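Local coordinates for protein yojF (Bacillus subtilis, PDB 1NJH), which is of unknown function, belongs to the DUF1806 family and forms a two-chain assembly in which a beta-sheet continues from one subunit into the other, at residues A[64-72]-A[79-87]. Sequence-based numbering, arbitrary orientation.
Sequences GNGPYRVGL and IYAEGLTEY
V70 and A81 exchange two backbone hydrogen bonds, V70 N to A81 O (2.8 Å) and A81 N to V70 O, and L72 with I79 and Y68 with L84 are likewise hydrogen-bonded pairs. The N-to-C directions of the strands differ by 174°, and with the paired bonds this makes an antiparallel ladder. Its register slips by one residue at a G1 beta bulge: L84 N reaches Y68 O at 3.0 Å, while G83 N makes a weaker, bent bond (126°) to the same oxygen. G83 has a positive phi, where a beta carbon would collide with the carbonyl oxygen of E82.

This is the beta hairpin of strands 68-74 and 78-89. Y80 and I79 also pair with a strand of the second subunit, extending the sheet into the neighbouring chain.

Among polar side chains, E82 bends at chi2 (71°), bringing OE1 to G83 N (2.6 Å) by its anti lone pair. Water 1 donates to E82 OE1 and accepts from R69 NH1, bridging opposite charges whose charged atoms do not touch directly. A valine in place of E82 would probably deprive the water of the acceptor that links it to R69 and take from G83 N its short bond, leaving the weak one to Y68 O. The hydroxyl of Y80 lies near the guanidinium plane of R69, at its edge, and meets R69 CD at 3.4 Å.

Apolar contacts occupy the other face. V70 CG2, anti to the carbonyl carbon, meets L84 CD1 at 3.6 Å, the two side chains crossing at about a right angle; L72 CB lies 4.1 Å from I79 CB. L16 of helix 9-18 packs on V70 and L72, and I108 on A81 and L84.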
# COMPACT_ATOMS: atom_id res chain seq x y z
N GLY A 64 -4.49 16.11 -11.21
CA GLY A 64 -3.79 15.84 -12.45
C GLY A 64 -4.71 15.95 -13.65
O GLY A 64 -5.90 16.19 -13.50
N ASN A 65 -4.15 15.78 -14.84
CA ASN A 65 -4.92 15.87 -16.07
C ASN A 65 -4.79 14.60 -16.90
O ASN A 65 -5.24 14.55 -18.04
CB ASN A 65 -4.48 17.08 -16.88
CG ASN A 65 -4.76 18.39 -16.17
OD1 ASN A 65 -5.92 18.78 -16.01
ND2 ASN A 65 -3.71 19.07 -15.73
N GLY A 66 -4.16 13.58 -16.32
CA GLY A 66 -3.98 12.32 -17.03
C GLY A 66 -2.52 11.99 -17.30
O GLY A 66 -1.88 12.67 -18.10
N PRO A 67 -1.95 10.98 -16.63
CA PRO A 67 -2.62 10.14 -15.63
C PRO A 67 -3.02 10.97 -14.41
O PRO A 67 -2.71 12.15 -14.32
CB PRO A 67 -1.56 9.10 -15.29
CG PRO A 67 -0.78 8.98 -16.58
CD PRO A 67 -0.62 10.44 -16.95
N TYR A 68 -3.70 10.33 -13.46
CA TYR A 68 -4.17 11.02 -12.27
C TYR A 68 -3.59 10.47 -10.97
O TYR A 68 -3.00 9.40 -10.95
CB TYR A 68 -5.69 10.95 -12.21
CG TYR A 68 -6.35 11.52 -13.44
CD1 TYR A 68 -6.69 12.87 -13.51
CD2 TYR A 68 -6.61 10.71 -14.55
CE1 TYR A 68 -7.27 13.41 -14.65
CE2 TYR A 68 -7.19 11.24 -15.71
CZ TYR A 68 -7.51 12.59 -15.75
OH TYR A 68 -8.08 13.13 -16.88
N ARG A 69 -3.74 11.24 -9.90
CA ARG A 69 -3.26 10.82 -8.60
C ARG A 69 -4.36 11.06 -7.58
O ARG A 69 -5.02 12.09 -7.58
CB ARG A 69 -1.97 11.55 -8.22
CG ARG A 69 -1.99 13.05 -8.30
CD ARG A 69 -0.56 13.59 -8.24
NE ARG A 69 -0.53 15.03 -8.02
CZ ARG A 69 -0.79 15.94 -8.95
NH1 ARG A 69 -1.10 15.56 -10.19
NH2 ARG A 69 -0.76 17.22 -8.64
N VAL A 70 -4.56 10.08 -6.71
CA VAL A 70 -5.60 10.19 -5.71
C VAL A 70 -4.97 10.16 -4.33
O VAL A 70 -4.10 9.35 -4.06
CB VAL A 70 -6.61 9.00 -5.83
CG1 VAL A 70 -7.52 8.98 -4.64
CG2 VAL A 70 -7.43 9.14 -7.12
N GLY A 71 -5.41 11.09 -3.48
CA GLY A 71 -4.96 11.18 -2.10
C GLY A 71 -6.16 11.13 -1.18
O GLY A 71 -7.17 11.82 -1.39
N LEU A 72 -6.05 10.31 -0.14
CA LEU A 72 -7.13 10.18 0.85
C LEU A 72 -6.52 10.47 2.20
O LEU A 72 -5.52 9.85 2.55
CB LEU A 72 -7.65 8.73 0.85
CG LEU A 72 -8.06 8.08 -0.47
CD1 LEU A 72 -8.51 6.64 -0.20
CD2 LEU A 72 -9.20 8.89 -1.11
N ILE A 79 -3.41 7.76 2.24
CA ILE A 79 -3.41 6.72 1.23
C ILE A 79 -3.26 7.52 -0.06
O ILE A 79 -4.00 8.48 -0.32
CB ILE A 79 -4.71 5.92 1.20
CG1 ILE A 79 -4.83 5.11 2.49
CG2 ILE A 79 -4.75 5.04 -0.06
CD1 ILE A 79 -6.10 4.28 2.57
N TYR A 80 -2.26 7.15 -0.85
CA TYR A 80 -1.96 7.88 -2.06
C TYR A 80 -1.59 6.93 -3.20
O TYR A 80 -0.88 5.94 -3.00
CB TYR A 80 -0.82 8.84 -1.76
CG TYR A 80 -0.28 9.61 -2.92
CD1 TYR A 80 -0.92 10.76 -3.38
CD2 TYR A 80 0.88 9.21 -3.56
CE1 TYR A 80 -0.41 11.49 -4.45
CE2 TYR A 80 1.41 9.92 -4.63
CZ TYR A 80 0.76 11.06 -5.07
OH TYR A 80 1.30 11.76 -6.13
N ALA A 81 -2.10 7.22 -4.40
CA ALA A 81 -1.82 6.41 -5.58
C ALA A 81 -1.63 7.34 -6.78
O ALA A 81 -2.46 8.22 -7.02
CB ALA A 81 -2.98 5.44 -5.86
N GLU A 82 -0.56 7.13 -7.53
CA GLU A 82 -0.27 7.94 -8.72
C GLU A 82 -0.24 7.03 -9.95
O GLU A 82 0.09 5.85 -9.84
CB GLU A 82 1.08 8.64 -8.57
CG GLU A 82 1.71 9.15 -9.87
CD GLU A 82 1.00 10.36 -10.46
OE1 GLU A 82 -0.07 10.19 -11.10
OE2 GLU A 82 1.51 11.48 -10.28
N GLY A 83 -0.57 7.59 -11.11
CA GLY A 83 -0.56 6.81 -12.34
C GLY A 83 -1.88 6.19 -12.72
O GLY A 83 -1.92 5.30 -13.56
N LEU A 84 -2.97 6.65 -12.10
CA LEU A 84 -4.29 6.12 -12.40
C LEU A 84 -4.82 6.69 -13.72
O LEU A 84 -4.76 7.90 -13.95
CB LEU A 84 -5.25 6.46 -11.26
CG LEU A 84 -4.83 5.86 -9.91
CD1 LEU A 84 -5.72 6.43 -8.82
CD2 LEU A 84 -4.92 4.32 -9.94
N THR A 85 -5.35 5.82 -14.58
CA THR A 85 -5.88 6.27 -15.87
C THR A 85 -7.30 5.81 -16.17
O THR A 85 -8.00 6.43 -16.98
CB THR A 85 -5.00 5.80 -17.04
OG1 THR A 85 -4.96 4.37 -17.06
CG2 THR A 85 -3.59 6.35 -16.92
N GLU A 86 -7.73 4.72 -15.53
CA GLU A 86 -9.07 4.19 -15.78
C GLU A 86 -9.83 3.87 -14.51
O GLU A 86 -9.25 3.78 -13.42
CB GLU A 86 -8.97 2.95 -16.66
CG GLU A 86 -8.11 1.84 -16.07
CD GLU A 86 -7.83 0.74 -17.07
OE1 GLU A 86 -7.41 -0.36 -16.64
OE2 GLU A 86 -8.02 0.97 -18.29
N TYR A 87 -11.14 3.70 -14.64
CA TYR A 87 -11.98 3.41 -13.49
C TYR A 87 -13.38 2.96 -13.88
O TYR A 87 -13.73 2.91 -15.06
CB TYR A 87 -12.14 4.68 -12.64
CG TYR A 87 -13.23 5.62 -13.15
CD1 TYR A 87 -14.36 5.89 -12.38
CD2 TYR A 87 -13.14 6.22 -14.40
CE1 TYR A 87 -15.38 6.73 -12.85
CE2 TYR A 87 -14.15 7.07 -14.88
CZ TYR A 87 -15.26 7.32 -14.10
OH TYR A 87 -16.25 8.15 -14.57
O HOH W 1 -0.89 12.94 -11.65